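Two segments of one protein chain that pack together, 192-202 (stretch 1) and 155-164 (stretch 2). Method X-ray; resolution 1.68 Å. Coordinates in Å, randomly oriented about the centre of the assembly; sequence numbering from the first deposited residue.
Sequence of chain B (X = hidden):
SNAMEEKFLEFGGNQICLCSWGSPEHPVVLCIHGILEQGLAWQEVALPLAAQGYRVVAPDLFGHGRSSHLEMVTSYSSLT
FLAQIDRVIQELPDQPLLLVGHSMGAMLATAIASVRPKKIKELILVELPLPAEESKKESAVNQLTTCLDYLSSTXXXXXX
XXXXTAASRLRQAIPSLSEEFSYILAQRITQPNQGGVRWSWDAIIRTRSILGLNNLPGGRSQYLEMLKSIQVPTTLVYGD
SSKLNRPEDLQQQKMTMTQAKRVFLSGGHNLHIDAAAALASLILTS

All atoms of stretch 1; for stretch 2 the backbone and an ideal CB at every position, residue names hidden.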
ATOM      1  N   PRO B 192     -24.415 -16.889  -1.540  1.00 25.35           N
ATOM      2  CA  PRO B 192     -24.457 -18.246  -0.971  1.00 22.94           C
ATOM      3  C   PRO B 192     -23.060 -18.768  -0.619  1.00 26.00           C
ATOM      4  O   PRO B 192     -22.089 -18.526  -1.360  1.00 25.39           O
ATOM      5  CB  PRO B 192     -25.069 -19.091  -2.096  1.00 26.94           C
ATOM      6  CG  PRO B 192     -25.803 -18.102  -2.995  1.00 26.93           C
ATOM      7  CD  PRO B 192     -24.965 -16.836  -2.913  1.00 27.75           C
ATOM      8  N   ASN B 193     -22.971 -19.477   0.501  1.00 25.18           N
ATOM      9  CA  ASN B 193     -21.732 -20.081   0.950  1.00 23.93           C
ATOM     10  C   ASN B 193     -21.988 -21.104   2.044  1.00 26.11           C
ATOM     11  O   ASN B 193     -22.704 -20.821   3.017  1.00 23.90           O
ATOM     12  CB  ASN B 193     -20.787 -19.008   1.491  1.00 23.03           C
ATOM     13  CG  ASN B 193     -19.469 -19.577   2.007  1.00 26.33           C
ATOM     14  OD1 ASN B 193     -19.245 -19.654   3.216  1.00 26.39           O
ATOM     15  ND2 ASN B 193     -18.592 -19.961   1.094  1.00 26.80           N
ATOM     16  N   GLN B 194     -21.404 -22.289   1.875  1.00 26.86           N
ATOM     17  CA  GLN B 194     -21.386 -23.315   2.931  1.00 30.45           C
ATOM     18  C   GLN B 194     -22.764 -23.588   3.560  1.00 35.22           C
ATOM     19  O   GLN B 194     -22.879 -23.776   4.775  1.00 36.10           O
ATOM     20  CB  GLN B 194     -20.342 -22.959   4.002  1.00 33.28           C
ATOM     21  CG  GLN B 194     -18.898 -23.002   3.499  1.00 35.12           C
ATOM     22  CD  GLN B 194     -17.878 -22.748   4.596  1.00 35.89           C
ATOM     23  OE1 GLN B 194     -17.493 -23.659   5.337  1.00 36.47           O
ATOM     24  NE2 GLN B 194     -17.421 -21.511   4.693  1.00 30.11           N
ATOM     25  N   GLY B 195     -23.805 -23.608   2.727  1.00 34.63           N
ATOM     26  CA  GLY B 195     -25.154 -23.899   3.197  1.00 35.55           C
ATOM     27  C   GLY B 195     -26.058 -22.744   3.595  1.00 36.92           C
ATOM     28  O   GLY B 195     -27.251 -22.934   3.807  1.00 38.93           O
ATOM     29  N   GLY B 196     -25.499 -21.543   3.716  1.00 29.51           N
ATOM     30  CA  GLY B 196     -26.299 -20.359   4.001  1.00 26.42           C
ATOM     31  C   GLY B 196     -25.817 -19.221   3.126  1.00 23.80           C
ATOM     32  O   GLY B 196     -25.533 -19.425   1.941  1.00 26.29           O
ATOM     33  N   VAL B 197     -25.698 -18.028   3.702  1.00 23.55           N
ATOM     34  CA  VAL B 197     -25.168 -16.879   2.945  1.00 19.23           C
ATOM     35  C   VAL B 197     -24.122 -16.165   3.788  1.00 18.12           C
ATOM     36  O   VAL B 197     -24.182 -16.198   5.008  1.00 21.18           O
ATOM     37  CB  VAL B 197     -26.261 -15.873   2.493  1.00 20.87           C
ATOM     38  CG1 VAL B 197     -27.307 -16.586   1.636  1.00 26.56           C
ATOM     39  CG2 VAL B 197     -26.926 -15.169   3.702  1.00 20.97           C
ATOM     40  N   ARG B 198     -23.168 -15.543   3.119  1.00 17.29           N
ATOM     41  CA  ARG B 198     -22.119 -14.799   3.805  1.00 18.64           C
ATOM     42  C   ARG B 198     -22.044 -13.416   3.194  1.00 20.89           C
ATOM     43  O   ARG B 198     -22.556 -13.187   2.078  1.00 18.03           O
ATOM     44  CB  ARG B 198     -20.781 -15.498   3.650  1.00 18.61           C
ATOM     45  CG  ARG B 198     -20.241 -15.507   2.222  1.00 18.36           C
ATOM     46  CD  ARG B 198     -18.847 -16.158   2.143  1.00 25.53           C
ATOM     47  NE  ARG B 198     -18.357 -16.181   0.764  1.00 24.19           N
ATOM     48  CZ  ARG B 198     -17.184 -16.684   0.369  1.00 32.14           C
ATOM     49  NH1 ARG B 198     -16.335 -17.205   1.247  1.00 32.90           N
ATOM     50  NH2 ARG B 198     -16.861 -16.660  -0.918  1.00 32.73           N
ATOM     51  N   TRP B 199     -21.392 -12.492   3.899  1.00 17.54           N
ATOM     52  CA  TRP B 199     -21.101 -11.200   3.306  1.00 14.90           C
ATOM     53  C   TRP B 199     -20.253 -11.345   2.052  1.00 16.65           C
ATOM     54  O   TRP B 199     -19.389 -12.210   1.985  1.00 18.32           O
ATOM     55  CB  TRP B 199     -20.335 -10.295   4.268  1.00 14.91           C
ATOM     56  CG  TRP B 199     -21.047  -9.993   5.577  1.00 13.57           C
ATOM     57  CD1 TRP B 199     -20.566 -10.240   6.824  1.00 17.18           C
ATOM     58  CD2 TRP B 199     -22.320  -9.347   5.751  1.00 16.69           C
ATOM     59  NE1 TRP B 199     -21.443  -9.767   7.776  1.00 16.19           N
ATOM     60  CE2 TRP B 199     -22.551  -9.252   7.144  1.00 17.23           C
ATOM     61  CE3 TRP B 199     -23.300  -8.843   4.861  1.00 17.39           C
ATOM     62  CZ2 TRP B 199     -23.708  -8.671   7.680  1.00 15.20           C
ATOM     63  CZ3 TRP B 199     -24.454  -8.262   5.393  1.00 17.79           C
ATOM     64  CH2 TRP B 199     -24.653  -8.193   6.798  1.00 14.04           C
ATOM     65  N   SER B 200     -20.506 -10.497   1.060  1.00 12.63           N
ATOM     66  CA  SER B 200     -19.777 -10.607  -0.200  1.00 14.30           C
ATOM     67  C   SER B 200     -18.692  -9.526  -0.354  1.00 18.32           C
ATOM     68  O   SER B 200     -17.960  -9.508  -1.346  1.00 19.41           O
ATOM     69  CB  SER B 200     -20.762 -10.601  -1.373  1.00 21.21           C
ATOM     70  OG  SER B 200     -21.441  -9.372  -1.397  1.00 23.61           O
ATOM     71  N   TRP B 201     -18.562  -8.675   0.654  1.00 16.04           N
ATOM     72  CA  TRP B 201     -17.397  -7.785   0.771  1.00 13.22           C
ATOM     73  C   TRP B 201     -16.183  -8.588   1.303  1.00 14.28           C
ATOM     74  O   TRP B 201     -16.323  -9.735   1.735  1.00 13.81           O
ATOM     75  CB  TRP B 201     -17.726  -6.532   1.594  1.00 13.27           C
ATOM     76  CG  TRP B 201     -18.311  -6.741   2.974  1.00 14.75           C
ATOM     77  CD1 TRP B 201     -19.650  -6.748   3.315  1.00 15.63           C
ATOM     78  CD2 TRP B 201     -17.580  -6.972   4.190  1.00 16.52           C
ATOM     79  NE1 TRP B 201     -19.783  -6.925   4.691  1.00 16.39           N
ATOM     80  CE2 TRP B 201     -18.526  -7.072   5.237  1.00 17.88           C
ATOM     81  CE3 TRP B 201     -16.206  -7.047   4.500  1.00 15.56           C
ATOM     82  CZ2 TRP B 201     -18.146  -7.297   6.567  1.00 17.30           C
ATOM     83  CZ3 TRP B 201     -15.826  -7.261   5.834  1.00 16.37           C
ATOM     84  CH2 TRP B 201     -16.801  -7.389   6.843  1.00 18.09           C
ATOM     85  N   ASP B 202     -14.995  -8.002   1.226  1.00 12.56           N
ATOM     86  CA  ASP B 202     -13.760  -8.768   1.490  1.00 13.61           C
ATOM     87  C   ASP B 202     -13.503  -8.877   2.985  1.00 14.72           C
ATOM     88  O   ASP B 202     -13.187  -7.878   3.617  1.00 16.56           O
ATOM     89  CB  ASP B 202     -12.564  -8.069   0.823  1.00 14.98           C
ATOM     90  CG  ASP B 202     -11.330  -8.955   0.748  1.00 18.43           C
ATOM     91  OD1 ASP B 202     -11.202  -9.892   1.578  1.00 18.51           O
ATOM     92  OD2 ASP B 202     -10.480  -8.712  -0.144  1.00 16.39           O
ATOM     93  N   UNK B 155      -9.143 -14.774   7.114  1.00 23.75           N
ATOM     94  CA  UNK B 155     -10.367 -14.713   7.920  1.00 23.99           C
ATOM     95  C   UNK B 155     -11.604 -15.067   7.086  1.00 25.27           C
ATOM     96  O   UNK B 155     -11.704 -14.708   5.895  1.00 25.10           O
ATOM     97  CB  UNK B 155     -10.529 -13.319   8.529  1.00 23.99           C
ATOM     98  N   UNK B 156     -12.495 -15.848   7.691  1.00 24.73           N
ATOM     99  CA  UNK B 156     -13.722 -16.273   7.039  1.00 25.84           C
ATOM    100  C   UNK B 156     -14.892 -15.504   7.617  1.00 24.37           C
ATOM    101  O   UNK B 156     -14.941 -15.224   8.812  1.00 25.02           O
ATOM    102  CB  UNK B 156     -13.934 -17.780   7.195  1.00 25.84           C
ATOM    103  N   UNK B 157     -15.836 -15.150   6.762  1.00 16.82           N
ATOM    104  CA  UNK B 157     -17.067 -14.514   7.226  1.00 16.79           C
ATOM    105  C   UNK B 157     -17.954 -15.566   7.903  1.00 16.71           C
ATOM    106  O   UNK B 157     -17.865 -16.763   7.588  1.00 18.92           O
ATOM    107  CB  UNK B 157     -17.806 -13.844   6.066  1.00 16.79           C
ATOM    108  N   UNK B 158     -18.837 -15.113   8.813  1.00 18.53           N
ATOM    109  CA  UNK B 158     -19.862 -15.999   9.349  1.00 19.72           C
ATOM    110  C   UNK B 158     -20.845 -16.407   8.257  1.00 21.93           C
ATOM    111  O   UNK B 158     -21.054 -15.666   7.273  1.00 21.05           O
ATOM    112  CB  UNK B 158     -20.602 -15.324  10.505  1.00 19.72           C
ATOM    113  N   UNK B 159     -21.421 -17.584   8.431  1.00 19.54           N
ATOM    114  CA  UNK B 159     -22.432 -18.096   7.511  1.00 20.16           C
ATOM    115  C   UNK B 159     -23.782 -17.877   8.185  1.00 23.47           C
ATOM    116  O   UNK B 159     -24.054 -18.489   9.215  1.00 22.77           O
ATOM    117  CB  UNK B 159     -22.202 -19.569   7.169  1.00 20.16           C
ATOM    118  N   UNK B 160     -24.609 -16.997   7.613  1.00 20.79           N
ATOM    119  CA  UNK B 160     -25.948 -16.720   8.119  1.00 19.83           C
ATOM    120  C   UNK B 160     -26.892 -17.709   7.455  1.00 25.09           C
ATOM    121  O   UNK B 160     -26.639 -18.159   6.327  1.00 23.21           O
ATOM    122  CB  UNK B 160     -26.370 -15.274   7.849  1.00 19.83           C
ATOM    123  N   UNK B 161     -27.971 -18.063   8.147  1.00 24.11           N
ATOM    124  CA  UNK B 161     -28.911 -19.002   7.531  1.00 24.95           C
ATOM    125  C   UNK B 161     -29.676 -18.414   6.341  1.00 26.57           C
ATOM    126  O   UNK B 161     -30.107 -19.174   5.468  1.00 26.99           O
ATOM    127  CB  UNK B 161     -29.911 -19.485   8.584  1.00 24.95           C
ATOM    128  N   UNK B 162     -29.853 -17.090   6.322  1.00 25.40           N
ATOM    129  CA  UNK B 162     -30.599 -16.397   5.258  1.00 26.89           C
ATOM    130  C   UNK B 162     -30.302 -14.896   5.214  1.00 24.42           C
ATOM    131  O   UNK B 162     -29.630 -14.356   6.098  1.00 22.18           O
ATOM    132  CB  UNK B 162     -32.101 -16.612   5.451  1.00 26.89           C
ATOM    133  N   UNK B 163     -30.803 -14.220   4.177  1.00 21.29           N
ATOM    134  CA  UNK B 163     -30.524 -12.797   4.003  1.00 20.36           C
ATOM    135  C   UNK B 163     -31.204 -11.988   5.102  1.00 18.12           C
ATOM    136  O   UNK B 163     -30.650 -10.993   5.555  1.00 18.97           O
ATOM    137  CB  UNK B 163     -30.988 -12.320   2.625  1.00 20.36           C
ATOM    138  N   UNK B 164     -32.382 -12.434   5.551  1.00 22.48           N
ATOM    139  CA  UNK B 164     -33.111 -11.750   6.631  1.00 23.50           C
ATOM    140  C   UNK B 164     -32.252 -11.637   7.907  1.00 21.72           C
ATOM    141  O   UNK B 164     -32.319 -10.641   8.614  1.00 22.60           O
ATOM    142  CB  UNK B 164     -34.410 -12.496   6.941  1.00 23.50           C
TER

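Position 155 lies beyond the reach of stretch 1, and phi is near -60°. Many residues would fit, proline among them. It is Pro-155.

At position 156 CA-to-CB points sideways into open space. Arg-198 is the nearest charge, so a long polar or acidic side chain would suit. The residue is Gln-156. Its OE1 stays 4.2 Å from Arg-198 NH1, and a water spans the gap. That water donates to OE1, accepts from the backbone N of 157, and accepts weakly from NH1.

Position 157 points toward stretch 1. Ahead lie the Trp-199 CB, the face of the Trp-201 ring and the backbone O of Trp-201. A flat side chain with a donor at its end would suit, and histidine, asparagine or glutamine could be considered. It is His-157. NE2 donates to Trp-201 O at 2.8 Å. The ring edge meets the face of the Trp-201 six-membered ring, with planes at 81°. Trp-199 CB sits over the His-157 ring face, 3.7 Å from its centroid.

Position 158 points sideways into open space. Phi of -66° admits proline, and polar residues would also do. It is Pro-158. Its carbonyl accepts from a water that in turn accepts from Trp-199 N.

At position 159 CA-to-CB is sideways, beside the turn from Asn-193 to Gly-196. A branched or long apolar side chain could cover the turn. It is Ile-159. CG2 is 3.4 Å from Asn-193 O, and CD1 is 3.7 Å from Gln-194 CB.

Position 160 pairs with Val-197 in a single antiparallel bridge. Its N donates to Val-197 O, and its O accepts from Val-197 N, both at 2.8 Å. An ideal CB on Gly-196 would fall 2.0 Å from this O, a clash. CA-to-CB is sideways, with Val-197 and the Trp-199 ring within range of a large apolar or aromatic group. It is Phe-160. Its ring edge meets the Trp-199 face, with CE2 3.5 Å from Trp-199 CE2.

Position 161 points away; phi of -69° allows proline among others. It is Pro-161.

Position 162 also points away and precedes a helix, so Asp, Ser, Thr or Asn would suit. It is Asp-162, the N-cap.

Position 163 points sideways, its ideal CB 5.1 Å from Val-197 CG2. A modest apolar residue suits. It is Val-163, whose CG2 is 4.4 Å from Val-197 CG2.

Position 164 is out of reach and helical, so many residues would fit. It is Ala-164, which makes no contact.

Stretch 2, residues 155-164: PQHPIFPDVA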
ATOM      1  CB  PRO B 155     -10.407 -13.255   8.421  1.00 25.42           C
ATOM      2  CG  PRO B 155      -9.578 -12.495   7.438  1.00 26.49           C
ATOM      3  CD  PRO B 155      -8.501 -13.451   6.985  1.00 28.53           C
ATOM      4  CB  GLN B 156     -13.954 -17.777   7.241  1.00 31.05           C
ATOM      5  CG  GLN B 156     -12.931 -18.676   6.551  1.00 37.13           C
ATOM      6  CD  GLN B 156     -12.643 -18.277   5.111  1.00 44.59           C
ATOM      7  OE1 GLN B 156     -13.536 -18.276   4.258  1.00 50.59           O
ATOM      8  NE2 GLN B 156     -11.387 -17.941   4.833  1.00 43.89           N
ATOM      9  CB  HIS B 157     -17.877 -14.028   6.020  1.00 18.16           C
ATOM     10  CG  HIS B 157     -17.366 -12.766   5.399  1.00 16.29           C
ATOM     11  ND1 HIS B 157     -17.265 -11.584   6.100  1.00 17.94           N
ATOM     12  CD2 HIS B 157     -17.015 -12.480   4.119  1.00 16.39           C
ATOM     13  CE1 HIS B 157     -16.860 -10.625   5.287  1.00 16.94           C
ATOM     14  NE2 HIS B 157     -16.686 -11.145   4.082  1.00 14.14           N
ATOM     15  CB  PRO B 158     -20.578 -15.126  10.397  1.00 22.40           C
ATOM     16  CG  PRO B 158     -20.284 -13.725  10.006  1.00 25.74           C
ATOM     17  CD  PRO B 158     -18.894 -13.768   9.411  1.00 21.37           C
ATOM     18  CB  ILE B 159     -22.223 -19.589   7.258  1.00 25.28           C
ATOM     19  CG1 ILE B 159     -20.804 -19.867   6.743  1.00 25.82           C
ATOM     20  CG2 ILE B 159     -23.292 -20.103   6.294  1.00 23.28           C
ATOM     21  CD1 ILE B 159     -20.190 -21.153   7.280  1.00 28.63           C
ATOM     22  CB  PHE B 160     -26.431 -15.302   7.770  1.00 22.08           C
ATOM     23  CG  PHE B 160     -25.534 -14.200   8.252  1.00 21.25           C
ATOM     24  CD1 PHE B 160     -25.519 -13.836   9.602  1.00 24.43           C
ATOM     25  CD2 PHE B 160     -24.774 -13.471   7.350  1.00 19.30           C
ATOM     26  CE1 PHE B 160     -24.698 -12.785  10.063  1.00 25.26           C
ATOM     27  CE2 PHE B 160     -23.952 -12.406   7.806  1.00 22.52           C
ATOM     28  CZ  PHE B 160     -23.904 -12.083   9.154  1.00 17.61           C
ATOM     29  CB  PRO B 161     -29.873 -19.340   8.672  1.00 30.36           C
ATOM     30  CG  PRO B 161     -29.727 -18.271   9.664  1.00 31.02           C
ATOM     31  CD  PRO B 161     -28.292 -17.808   9.564  1.00 29.19           C
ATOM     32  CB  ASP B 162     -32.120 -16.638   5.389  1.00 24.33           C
ATOM     33  CG  ASP B 162     -32.662 -16.303   6.767  1.00 31.06           C
ATOM     34  OD1 ASP B 162     -32.168 -15.362   7.411  1.00 27.11           O
ATOM     35  OD2 ASP B 162     -33.601 -16.992   7.220  1.00 34.64           O
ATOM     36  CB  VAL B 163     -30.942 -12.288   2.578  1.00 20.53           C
ATOM     37  CG1 VAL B 163     -30.755 -10.765   2.454  1.00 22.11           C
ATOM     38  CG2 VAL B 163     -30.123 -12.993   1.530  1.00 24.16           C
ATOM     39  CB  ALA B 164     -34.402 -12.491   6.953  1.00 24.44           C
TER
HETATM   40  O   HOH W   1     -15.568 -15.986   3.924  1.00 31.24           O
HETATM   41  O   HOH W   2     -17.872 -17.887   5.205  1.00 26.94           O
HETATM   42  O   HOH W   3     -21.176 -13.310   6.676  1.00 21.52           O
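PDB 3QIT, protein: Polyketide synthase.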